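PDB 1EWQ: DNA mismatch repair protein MutS, which binds mismatched DNA and, with a weak ATPase activity, takes part in the repair of mismatches, possibly as the factor that first recognises them. Local coordinates for residues Leu115-Thr120 / Leu225-Arg230; Glu261-Leu266 / Thr271-Leu276; Tyr464-Thr469 / Gln474-Pro479; Glu686-Thr691 / Leu705-Asn710. One frame throughout, in Å; residues are numbered along the deposited sequence.

How the interactions relate
Along the chain the four contacts follow one another in series, each closing before the next opens, and none touches another. Interaction 1 sets the end of edge strand 110-116, in the domain I range, against helix 215-232. Interaction 2, about 29 Å away between centres, stays within the domain III range but packs on helix 589-603 of the ATPase part. Interaction 3, also in domain III, lies about 71 Å from interaction 2 between centres, in a separate four-stranded sheet from which Arg475 grips a DNA phosphate. Interaction 4 flanks strand 578-582 of the nucleotide-binding sheet. Interactions 3 and 4, about 100 Å apart between centres, thus mark the DNA-gripping and ATPase ends of an elongated subunit.

Interaction 1 of 4, residues Leu115-Thr120 / Leu225-Arg230; sequences LLTPGT and LAYAQR
Strand 110-116 ends beside helix 215-232, with Leu115 CA 7.3 Å from Arg230 CA and, past a turn, Thr120 CA 6.3 Å from Ala228 CA. This is strand-end and helix packing: the strand is outermost in the mixed sheet of the MutS domain I range, and the helix meets the loop that leaves it. No hydrogen bond crosses; Tyr227 does most of the joining. Its CG stands anti to the backbone N (chi1 -164°), which sends the ring out from the helix toward Thr117. There Thr117 OG1 sits at the ring's edge, 3.8 Å from Tyr227 CE2, while Thr117 CG2 touches the phenol oxygen, Tyr227 OH, at 3.6 Å. The Thr120 side chain runs about square to that of Tyr227, its CG2 4.0 Å from Tyr227 CE2. Glu177 ties the polar ends together, accepting from Thr117 OG1 and Gly119 N and bonding weakly to Tyr227 OH, which also has a weak bond to Ser203. With an alanine in place of Tyr227, a gap would probably open beside both threonine methyls, and Glu177 and Ser203 would lose the phenol they share. Farther along the helix, the aliphatic part of Arg230 takes over, its CG 3.9 Å from Leu115 CD1.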
# COMPACT_ATOMS: atom_id res chain seq x y z
N LEU C 115 16.39 15.50 -15.07
CA LEU C 115 15.16 14.75 -15.02
C LEU C 115 15.33 13.72 -13.91
O LEU C 115 16.44 13.21 -13.70
CB LEU C 115 14.92 14.04 -16.35
CG LEU C 115 14.89 14.95 -17.59
CD1 LEU C 115 14.63 14.11 -18.83
CD2 LEU C 115 13.80 16.00 -17.43
N LEU C 116 14.26 13.44 -13.18
CA LEU C 116 14.32 12.44 -12.12
C LEU C 116 13.38 11.31 -12.46
O LEU C 116 12.17 11.48 -12.45
CB LEU C 116 13.93 13.04 -10.77
CG LEU C 116 14.81 14.17 -10.22
CD1 LEU C 116 14.35 14.51 -8.80
CD2 LEU C 116 16.25 13.75 -10.20
N THR C 117 13.96 10.16 -12.81
CA THR C 117 13.17 8.99 -13.15
C THR C 117 13.73 7.85 -12.31
O THR C 117 14.91 7.81 -12.01
CB THR C 117 13.25 8.69 -14.66
OG1 THR C 117 14.54 8.14 -14.99
CG2 THR C 117 13.02 9.98 -15.45
N PRO C 118 12.88 6.90 -11.93
CA PRO C 118 13.30 5.77 -11.10
C PRO C 118 14.62 5.11 -11.46
O PRO C 118 15.43 4.84 -10.57
CB PRO C 118 12.10 4.81 -11.19
CG PRO C 118 11.49 5.14 -12.52
CD PRO C 118 11.57 6.64 -12.56
N GLY C 119 14.87 4.87 -12.74
CA GLY C 119 16.11 4.23 -13.13
C GLY C 119 17.32 5.10 -13.45
O GLY C 119 18.31 4.59 -13.97
N THR C 120 17.27 6.39 -13.15
CA THR C 120 18.41 7.26 -13.45
C THR C 120 18.74 8.19 -12.29
O THR C 120 19.40 9.21 -12.47
CB THR C 120 18.11 8.14 -14.69
OG1 THR C 120 17.02 9.02 -14.40
CG2 THR C 120 17.74 7.27 -15.90
N LEU C 225 22.19 5.29 -23.22
CA LEU C 225 22.99 6.50 -23.27
C LEU C 225 22.19 7.76 -23.63
O LEU C 225 22.41 8.82 -23.05
CB LEU C 225 24.16 6.33 -24.24
CG LEU C 225 25.26 5.36 -23.77
CD1 LEU C 225 26.26 5.13 -24.89
CD2 LEU C 225 25.95 5.94 -22.54
N ALA C 226 21.27 7.64 -24.57
CA ALA C 226 20.47 8.79 -24.97
C ALA C 226 19.55 9.19 -23.82
O ALA C 226 19.42 10.38 -23.51
CB ALA C 226 19.65 8.47 -26.21
N TYR C 227 18.93 8.20 -23.20
CA TYR C 227 18.01 8.47 -22.09
C TYR C 227 18.71 9.04 -20.85
O TYR C 227 18.31 10.08 -20.34
CB TYR C 227 17.26 7.18 -21.73
CG TYR C 227 16.04 7.41 -20.87
CD1 TYR C 227 14.88 7.96 -21.41
CD2 TYR C 227 16.05 7.09 -19.51
CE1 TYR C 227 13.76 8.19 -20.62
CE2 TYR C 227 14.93 7.32 -18.70
CZ TYR C 227 13.79 7.87 -19.27
OH TYR C 227 12.69 8.12 -18.49
N ALA C 228 19.76 8.37 -20.38
CA ALA C 228 20.48 8.82 -19.19
C ALA C 228 21.21 10.15 -19.34
O ALA C 228 21.30 10.92 -18.38
CB ALA C 228 21.45 7.74 -18.72
N GLN C 229 21.76 10.43 -20.52
CA GLN C 229 22.47 11.69 -20.72
C GLN C 229 21.47 12.83 -20.64
O GLN C 229 21.78 13.92 -20.18
CB GLN C 229 23.21 11.66 -22.07
CG GLN C 229 24.23 10.53 -22.10
CD GLN C 229 25.09 10.47 -23.36
OE1 GLN C 229 24.60 10.57 -24.49
NE2 GLN C 229 26.39 10.27 -23.16
N ARG C 230 20.24 12.55 -21.06
CA ARG C 230 19.18 13.54 -21.01
C ARG C 230 18.83 13.81 -19.55
O ARG C 230 18.86 14.95 -19.10
CB ARG C 230 17.95 13.00 -21.74
CG ARG C 230 16.86 14.01 -22.06
CD ARG C 230 15.70 13.30 -22.75
NE ARG C 230 16.21 12.32 -23.71
CZ ARG C 230 15.47 11.44 -24.39
NH1 ARG C 230 14.15 11.40 -24.25
NH2 ARG C 230 16.08 10.59 -25.21

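Interaction 2 of 4, residues Glu261-Leu266 / Thr271-Leu276; sequences EVFEPL and TLFSVL
Phe263 turns the edge of its ring onto the face of Phe273, a T-shaped pair with centroids 5.8 Å apart and planes at 73°. Phe263 CD2 leads, coming to 4.1 Å from Phe273 CB; over the centre of one face of the Phe263 ring lies Val262 CG1, 3.8 Å above the plane. Phe263 gets there with CG beside its own backbone N (chi1 -63°), although its CB starts off away from the helix.

Backbone bonds join the two segments as well. Glu261 leaves helix 254-259 in a Schellman motif, and its carbonyl then meets the start of the next helix: Leu272 N donates to Glu261 O over 3.1 Å, nearly straight at 168° and in the carbonyl plane. Phe273 N also donates to Val262 O, less straight, and the position of that oxygen is less sure. The loop thus takes up the amide of Leu272 and, less certainly, that of Phe273, while Val262 CG1 and Leu272 CD2 pack 4.3 Å apart. The N-cap residue Thr271 gives no side-chain cap; its OG1 lies 3.8 Å from Pro265 CD. Thr271 O accepts from both Val275 N and Ser274 OG, on the same face of its plane.

Helix 282-293 packs on the two phenylalanines through Gln289, and Val262 and Leu272 rest on Leu601 of helix 589-603, which begins at Lys589 of the predicted ATP-binding loop and so brings this turn against the ATPase domain.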
# COMPACT_ATOMS: atom_id res chain seq x y z
N GLU C 261 12.95 -17.93 -3.09
CA GLU C 261 12.94 -16.69 -2.34
C GLU C 261 14.36 -16.16 -2.12
O GLU C 261 14.75 -15.86 -0.99
CB GLU C 261 12.25 -16.89 -0.99
CG GLU C 261 10.87 -17.51 -1.10
CD GLU C 261 10.18 -17.65 0.24
OE1 GLU C 261 9.51 -16.69 0.67
OE2 GLU C 261 10.32 -18.72 0.86
N VAL C 262 15.13 -16.05 -3.19
CA VAL C 262 16.50 -15.56 -3.10
C VAL C 262 16.53 -14.07 -2.77
O VAL C 262 17.23 -13.64 -1.85
CB VAL C 262 17.27 -15.79 -4.41
CG1 VAL C 262 18.68 -15.23 -4.28
CG2 VAL C 262 17.33 -17.28 -4.73
N PHE C 263 15.77 -13.29 -3.53
CA PHE C 263 15.72 -11.85 -3.34
C PHE C 263 14.37 -11.33 -2.84
O PHE C 263 14.31 -10.30 -2.17
CB PHE C 263 16.07 -11.14 -4.65
CG PHE C 263 17.45 -11.42 -5.14
CD1 PHE C 263 17.67 -12.03 -6.36
CD2 PHE C 263 18.56 -11.07 -4.36
CE1 PHE C 263 18.94 -12.30 -6.81
CE2 PHE C 263 19.85 -11.34 -4.81
CZ PHE C 263 20.04 -11.95 -6.03
N GLU C 264 13.30 -12.04 -3.17
CA GLU C 264 11.95 -11.66 -2.76
C GLU C 264 11.26 -12.83 -2.07
O GLU C 264 11.46 -13.98 -2.45
CB GLU C 264 11.14 -11.23 -3.97
CG GLU C 264 11.67 -9.96 -4.61
CD GLU C 264 11.23 -9.81 -6.05
OE1 GLU C 264 11.66 -8.82 -6.71
OE2 GLU C 264 10.46 -10.68 -6.52
N PRO C 265 10.43 -12.54 -1.06
CA PRO C 265 9.71 -13.57 -0.31
C PRO C 265 8.38 -13.98 -0.94
O PRO C 265 7.80 -13.23 -1.73
CB PRO C 265 9.51 -12.92 1.04
CG PRO C 265 9.21 -11.49 0.64
CD PRO C 265 10.24 -11.22 -0.44
N LEU C 266 7.90 -15.16 -0.57
CA LEU C 266 6.62 -15.63 -1.09
C LEU C 266 5.53 -15.20 -0.11
O LEU C 266 4.50 -14.66 -0.53
CB LEU C 266 6.63 -17.15 -1.24
CG LEU C 266 7.44 -17.71 -2.40
CD1 LEU C 266 7.51 -19.21 -2.28
CD2 LEU C 266 6.82 -17.31 -3.73
N THR C 271 14.28 -13.68 3.39
CA THR C 271 14.86 -13.97 2.09
C THR C 271 16.26 -14.57 2.28
O THR C 271 16.88 -14.39 3.34
CB THR C 271 14.96 -12.66 1.28
OG1 THR C 271 13.74 -12.45 0.55
CG2 THR C 271 16.10 -12.68 0.34
N LEU C 272 16.75 -15.31 1.29
CA LEU C 272 18.09 -15.88 1.41
C LEU C 272 19.07 -14.73 1.55
O LEU C 272 20.02 -14.79 2.33
CB LEU C 272 18.47 -16.68 0.16
CG LEU C 272 19.94 -17.13 0.19
CD1 LEU C 272 20.15 -18.13 1.33
CD2 LEU C 272 20.34 -17.74 -1.14
N PHE C 273 18.82 -13.67 0.79
CA PHE C 273 19.67 -12.50 0.79
C PHE C 273 19.64 -11.77 2.12
O PHE C 273 20.67 -11.30 2.60
CB PHE C 273 19.27 -11.56 -0.35
CG PHE C 273 20.25 -10.44 -0.59
CD1 PHE C 273 21.61 -10.70 -0.70
CD2 PHE C 273 19.80 -9.13 -0.75
CE1 PHE C 273 22.52 -9.67 -0.96
CE2 PHE C 273 20.71 -8.10 -1.01
CZ PHE C 273 22.07 -8.38 -1.11
N SER C 274 18.46 -11.67 2.73
CA SER C 274 18.36 -10.98 4.01
C SER C 274 19.09 -11.76 5.10
O SER C 274 19.64 -11.16 6.03
CB SER C 274 16.89 -10.77 4.42
OG SER C 274 16.29 -11.99 4.83
N VAL C 275 19.10 -13.08 4.99
CA VAL C 275 19.77 -13.93 5.96
C VAL C 275 21.28 -13.94 5.74
O VAL C 275 22.06 -13.84 6.68
CB VAL C 275 19.28 -15.40 5.86
CG1 VAL C 275 20.19 -16.32 6.69
CG2 VAL C 275 17.86 -15.50 6.35
N LEU C 276 21.67 -14.05 4.48
CA LEU C 276 23.08 -14.11 4.10
C LEU C 276 23.82 -12.80 4.29
O LEU C 276 24.99 -12.79 4.69
CB LEU C 276 23.19 -14.51 2.63
CG LEU C 276 24.14 -15.63 2.20
CD1 LEU C 276 24.59 -15.36 0.76
CD2 LEU C 276 25.34 -15.70 3.13

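Interaction 3 of 4, residues Tyr464-Thr469 / Gln474-Pro479; sequences YRPVQT and QRYTLP. With nucleotides of chain A.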
# COMPACT_ATOMS: atom_id res chain seq x y z
N TYR C 464 18.41 61.11 16.11
CA TYR C 464 17.79 59.83 15.82
C TYR C 464 16.73 59.99 14.75
O TYR C 464 15.83 60.82 14.87
CB TYR C 464 17.17 59.24 17.09
CG TYR C 464 18.17 58.56 17.99
CD1 TYR C 464 19.50 58.97 18.01
CD2 TYR C 464 17.78 57.55 18.87
CE1 TYR C 464 20.43 58.39 18.87
CE2 TYR C 464 18.69 56.96 19.74
CZ TYR C 464 20.02 57.38 19.74
OH TYR C 464 20.93 56.83 20.60
N ARG C 465 16.85 59.20 13.68
CA ARG C 465 15.88 59.23 12.60
C ARG C 465 14.95 58.03 12.77
O ARG C 465 15.38 56.88 12.72
CB ARG C 465 16.60 59.18 11.24
CG ARG C 465 15.68 59.26 10.02
CD ARG C 465 15.70 57.96 9.19
NE ARG C 465 16.94 57.78 8.44
CZ ARG C 465 17.32 56.64 7.84
NH1 ARG C 465 16.55 55.56 7.90
NH2 ARG C 465 18.47 56.59 7.18
N PRO C 466 13.66 58.30 13.00
CA PRO C 466 12.62 57.28 13.19
C PRO C 466 12.68 56.29 12.04
O PRO C 466 12.79 56.69 10.88
CB PRO C 466 11.33 58.10 13.18
CG PRO C 466 11.76 59.42 13.76
CD PRO C 466 13.07 59.66 13.06
N VAL C 467 12.61 55.00 12.35
CA VAL C 467 12.65 53.98 11.31
C VAL C 467 11.49 52.99 11.40
O VAL C 467 10.87 52.64 10.39
CB VAL C 467 14.00 53.20 11.35
CG1 VAL C 467 13.92 51.96 10.49
CG2 VAL C 467 15.12 54.10 10.85
N GLN C 468 11.20 52.54 12.61
CA GLN C 468 10.12 51.59 12.80
C GLN C 468 9.39 51.87 14.10
O GLN C 468 10.01 52.03 15.16
CB GLN C 468 10.67 50.15 12.82
CG GLN C 468 9.59 49.08 12.98
CD GLN C 468 10.16 47.68 13.21
OE1 GLN C 468 9.41 46.69 13.24
NE2 GLN C 468 11.47 47.58 13.40
N THR C 469 8.06 51.92 14.02
CA THR C 469 7.23 52.16 15.18
C THR C 469 6.59 50.84 15.59
O THR C 469 6.07 50.11 14.75
CB THR C 469 6.09 53.18 14.89
OG1 THR C 469 6.65 54.46 14.54
CG2 THR C 469 5.20 53.34 16.12
N GLN C 474 10.23 52.03 19.76
CA GLN C 474 10.47 52.79 18.54
C GLN C 474 11.92 52.59 18.16
O GLN C 474 12.81 52.58 19.02
CB GLN C 474 10.18 54.28 18.77
CG GLN C 474 10.50 55.18 17.59
CD GLN C 474 9.63 54.92 16.36
OE1 GLN C 474 8.40 54.82 16.46
NE2 GLN C 474 10.26 54.84 15.19
N ARG C 475 12.15 52.43 16.86
CA ARG C 475 13.50 52.23 16.37
C ARG C 475 13.92 53.38 15.46
O ARG C 475 13.13 53.92 14.68
CB ARG C 475 13.59 50.88 15.66
CG ARG C 475 13.33 49.73 16.62
CD ARG C 475 13.04 48.41 15.94
NE ARG C 475 12.84 47.36 16.93
CZ ARG C 475 12.34 46.16 16.67
NH1 ARG C 475 11.98 45.84 15.43
NH2 ARG C 475 12.20 45.27 17.65
N TYR C 476 15.19 53.76 15.59
CA TYR C 476 15.74 54.87 14.82
C TYR C 476 17.03 54.51 14.12
O TYR C 476 17.52 53.38 14.19
CB TYR C 476 16.01 56.07 15.73
CG TYR C 476 14.92 56.39 16.72
CD1 TYR C 476 14.77 55.63 17.88
CD2 TYR C 476 14.04 57.45 16.51
CE1 TYR C 476 13.78 55.92 18.81
CE2 TYR C 476 13.05 57.76 17.44
CZ TYR C 476 12.92 56.99 18.59
OH TYR C 476 11.95 57.28 19.51
N THR C 477 17.59 55.51 13.46
CA THR C 477 18.82 55.35 12.73
C THR C 477 19.70 56.58 12.85
O THR C 477 19.20 57.69 13.02
CB THR C 477 18.52 55.09 11.23
OG1 THR C 477 18.23 53.70 11.04
CG2 THR C 477 19.67 55.50 10.36
N LEU C 478 21.00 56.36 12.81
CA LEU C 478 21.97 57.44 12.84
C LEU C 478 22.71 57.31 11.51
O LEU C 478 22.81 56.21 10.96
CB LEU C 478 22.95 57.28 14.01
CG LEU C 478 22.47 57.58 15.44
CD1 LEU C 478 23.66 57.50 16.39
CD2 LEU C 478 21.86 58.97 15.51
N PRO C 479 23.21 58.42 10.97
CA PRO C 479 23.94 58.43 9.69
C PRO C 479 25.14 57.47 9.63
O PRO C 479 25.38 56.82 8.61
CB PRO C 479 24.35 59.90 9.56
CG PRO C 479 23.20 60.62 10.21
CD PRO C 479 22.99 59.79 11.46
P DT A 19 10.51 42.68 15.54
OP1 DT A 19 10.58 43.87 14.64
OP2 DT A 19 11.58 42.43 16.54
O5' DT A 19 9.14 42.77 16.32
C5' DT A 19 8.31 41.64 16.40
C4' DT A 19 6.87 42.06 16.54
O4' DT A 19 6.09 40.85 16.63
C3' DT A 19 6.60 42.84 17.82
O3' DT A 19 5.56 43.80 17.60
C2' DT A 19 6.23 41.76 18.82
C1' DT A 19 5.68 40.62 17.97
N1 DT A 19 6.20 39.30 18.34
C2 DT A 19 5.32 38.25 18.36
O2 DT A 19 4.14 38.37 18.10
N3 DT A 19 5.89 37.04 18.70
C4 DT A 19 7.21 36.79 19.01
O4 DT A 19 7.57 35.65 19.29
C5 DT A 19 8.08 37.95 18.98
C7 DT A 19 9.53 37.79 19.29
C6 DT A 19 7.53 39.13 18.65
O HOH W 1 8.66 55.17 12.60
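Tyr464 and Tyr476 press together at their roots, CB to CB 3.6 Å, their rings inclined at 52°. On its other flank Tyr464 CD1 meets Leu478 CD2 at 3.4 Å, and its hydroxyl goes to Glu429 of helix 406-433, so this end of the contact is wedged between sheet and helix. Equally close is the middle, where Val467 N (2.6 Å) and Gln468 N both donate to Arg475 O, the former tilted from the carbonyl plane and the latter well above it. Gln474 NE2 adds a third bond to that one oxygen. Two residues facing one make this a classic beta bulge in an antiparallel hairpin, strands 465-469 and 473-477, at one side of the four-stranded sheet of the DNA-holding clamp domain of MutS proteins. Arg475 works there: extended from CG to NE, it sets its guanidinium edge-on to the phosphate of DT19 of chain A, NH1 bonding OP1 and NH2 bonding OP2 at 3.1 Å, while Glu451 pairs with NH2 as well. Looser are the exposed Arg465 and Pro466, which leave the strand in different directions; Thr477 CG2 sits over one face of the Arg465 guanidinium, 3.5 Å above that group's plane. Toward the hairpin tip Thr469 OG1 donates to Gln474 OE1 on an in-plane lone pair (2.6 Å), and a water joins Thr469 OG1 to Gln474 NE2. Cut back to an alanine, Gln474 would probably leave the Thr469 hydroxyl without its acceptor and the bulge carbonyl of Arg475 one donor short. Thr469 N donates to Thr469 OG1 of the second subunit.

Interaction 4 of 4, residues Glu686-Thr691 / Leu705-Asn710; sequences ERRAYT and LPRLKN
Arg707 reaches over to Arg688 at the end of helix 670-687, a surface contact on the P-loop NTPase domain of MutS. The two segments lead into strands 690-694 and 708-716, parallel neighbours on either side of strand 578-582 in the core sheet, and with that strand between them contact is left to the long Arg707, which reaches the side chain of Arg688 and the backbone at Glu686. Taken in order, Leu705 opens a type I beta turn whose closing bond runs from Leu708 N to Leu705 O, 3.3 Å. Leu705 and Pro706 both lean on His685 of the helix's last turn, which sets the turn beside the helix end. Arg707 follows and makes the contact. Its chain bends at chi3 (-62°), and the guanidinium comes to lie with one face under Arg688 CG, 3.6 Å from Arg707 NH2; Glu686 CA stands at its edge, 4.2 Å from the same nitrogen. That nitrogen donates to His685 O, where the partial negative charge of the helix's C-terminal end would probably suit a guanidinium. Arg688, which closes the helix in a Schellman motif with phi at 71°, crosses Arg707 at about a right angle. Its NE stands 4.3 Å from Arg707 NE, with the two guanidinium planes 39° apart, so like charges sit close and are likely to oppose each other somewhat. Beyond the turn, Leu708 enters its strand and packs on Leu578 and Leu580, and at the end of the segment Asn710 ND2 donates to Thr701 O.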
# COMPACT_ATOMS: atom_id res chain seq x y z
N GLU C 686 16.99 -39.99 -18.28
CA GLU C 686 17.80 -40.08 -19.49
C GLU C 686 18.73 -38.85 -19.57
O GLU C 686 19.89 -38.96 -19.97
CB GLU C 686 16.93 -40.08 -20.76
CG GLU C 686 15.97 -41.24 -20.92
CD GLU C 686 14.96 -41.00 -22.07
OE1 GLU C 686 15.42 -40.70 -23.20
OE2 GLU C 686 13.73 -41.12 -21.84
N ARG C 687 18.19 -37.69 -19.22
CA ARG C 687 18.97 -36.45 -19.25
C ARG C 687 20.17 -36.53 -18.32
O ARG C 687 21.18 -35.86 -18.54
CB ARG C 687 18.09 -35.25 -18.86
CG ARG C 687 18.73 -33.89 -19.11
CD ARG C 687 19.05 -33.72 -20.60
NE ARG C 687 17.86 -33.95 -21.43
CZ ARG C 687 16.90 -33.06 -21.64
NH1 ARG C 687 16.97 -31.85 -21.10
NH2 ARG C 687 15.86 -33.38 -22.39
N ARG C 688 20.06 -37.36 -17.28
CA ARG C 688 21.10 -37.54 -16.28
C ARG C 688 21.29 -36.34 -15.36
O ARG C 688 22.33 -36.21 -14.70
CB ARG C 688 22.44 -37.91 -16.94
CG ARG C 688 22.44 -39.24 -17.69
CD ARG C 688 23.82 -39.59 -18.25
NE ARG C 688 24.62 -40.39 -17.31
CZ ARG C 688 25.43 -39.89 -16.38
NH1 ARG C 688 25.56 -38.57 -16.25
NH2 ARG C 688 26.11 -40.71 -15.59
N ALA C 689 20.30 -35.46 -15.31
CA ALA C 689 20.38 -34.30 -14.42
C ALA C 689 20.17 -34.82 -13.00
O ALA C 689 19.76 -35.96 -12.80
CB ALA C 689 19.29 -33.30 -14.76
N TYR C 690 20.50 -34.00 -12.00
CA TYR C 690 20.30 -34.40 -10.61
C TYR C 690 18.88 -33.93 -10.33
O TYR C 690 18.61 -32.73 -10.19
CB TYR C 690 21.27 -33.67 -9.68
CG TYR C 690 22.75 -33.92 -9.93
CD1 TYR C 690 23.34 -33.52 -11.13
CD2 TYR C 690 23.56 -34.48 -8.94
CE1 TYR C 690 24.72 -33.67 -11.33
CE2 TYR C 690 24.93 -34.64 -9.13
CZ TYR C 690 25.51 -34.23 -10.32
OH TYR C 690 26.87 -34.36 -10.51
N THR C 691 17.96 -34.89 -10.24
CA THR C 691 16.57 -34.57 -10.03
C THR C 691 15.98 -35.05 -8.69
O THR C 691 16.12 -36.21 -8.31
CB THR C 691 15.71 -35.17 -11.18
OG1 THR C 691 16.17 -34.68 -12.45
CG2 THR C 691 14.26 -34.80 -11.01
N LEU C 705 14.31 -48.04 -13.86
CA LEU C 705 15.35 -47.08 -14.20
C LEU C 705 16.55 -47.33 -13.31
O LEU C 705 16.44 -47.38 -12.09
CB LEU C 705 14.81 -45.66 -14.03
CG LEU C 705 13.57 -45.36 -14.88
CD1 LEU C 705 13.07 -43.96 -14.61
CD2 LEU C 705 13.90 -45.52 -16.36
N PRO C 706 17.74 -47.52 -13.92
CA PRO C 706 18.99 -47.79 -13.21
C PRO C 706 19.47 -46.72 -12.24
O PRO C 706 20.09 -47.04 -11.23
CB PRO C 706 19.98 -48.03 -14.35
CG PRO C 706 19.43 -47.23 -15.46
CD PRO C 706 17.96 -47.51 -15.38
N ARG C 707 19.19 -45.46 -12.54
CA ARG C 707 19.62 -44.38 -11.67
C ARG C 707 18.47 -43.78 -10.86
O ARG C 707 18.55 -42.65 -10.39
CB ARG C 707 20.32 -43.30 -12.49
CG ARG C 707 21.63 -43.75 -13.15
CD ARG C 707 22.26 -42.61 -13.95
NE ARG C 707 21.40 -42.15 -15.05
CZ ARG C 707 21.31 -42.75 -16.23
NH1 ARG C 707 22.03 -43.83 -16.51
NH2 ARG C 707 20.48 -42.26 -17.15
N LEU C 708 17.39 -44.55 -10.70
CA LEU C 708 16.26 -44.08 -9.92
C LEU C 708 16.50 -44.47 -8.47
O LEU C 708 16.80 -45.62 -8.17
CB LEU C 708 14.96 -44.72 -10.42
CG LEU C 708 13.63 -44.31 -9.75
CD1 LEU C 708 12.45 -44.82 -10.58
CD2 LEU C 708 13.55 -44.90 -8.36
N LYS C 709 16.39 -43.49 -7.58
CA LYS C 709 16.57 -43.74 -6.16
C LYS C 709 15.33 -43.31 -5.37
O LYS C 709 14.72 -42.28 -5.66
CB LYS C 709 17.80 -42.98 -5.62
CG LYS C 709 18.04 -43.23 -4.15
CD LYS C 709 19.12 -42.31 -3.57
CE LYS C 709 20.50 -42.64 -4.09
NZ LYS C 709 21.52 -41.75 -3.49
N ASN C 710 14.97 -44.10 -4.37
CA ASN C 710 13.82 -43.81 -3.54
C ASN C 710 14.16 -43.31 -2.14
O ASN C 710 15.05 -43.83 -1.47
CB ASN C 710 12.91 -45.04 -3.44
CG ASN C 710 12.01 -45.19 -4.65
OD1 ASN C 710 11.20 -44.31 -4.94
ND2 ASN C 710 12.13 -46.31 -5.35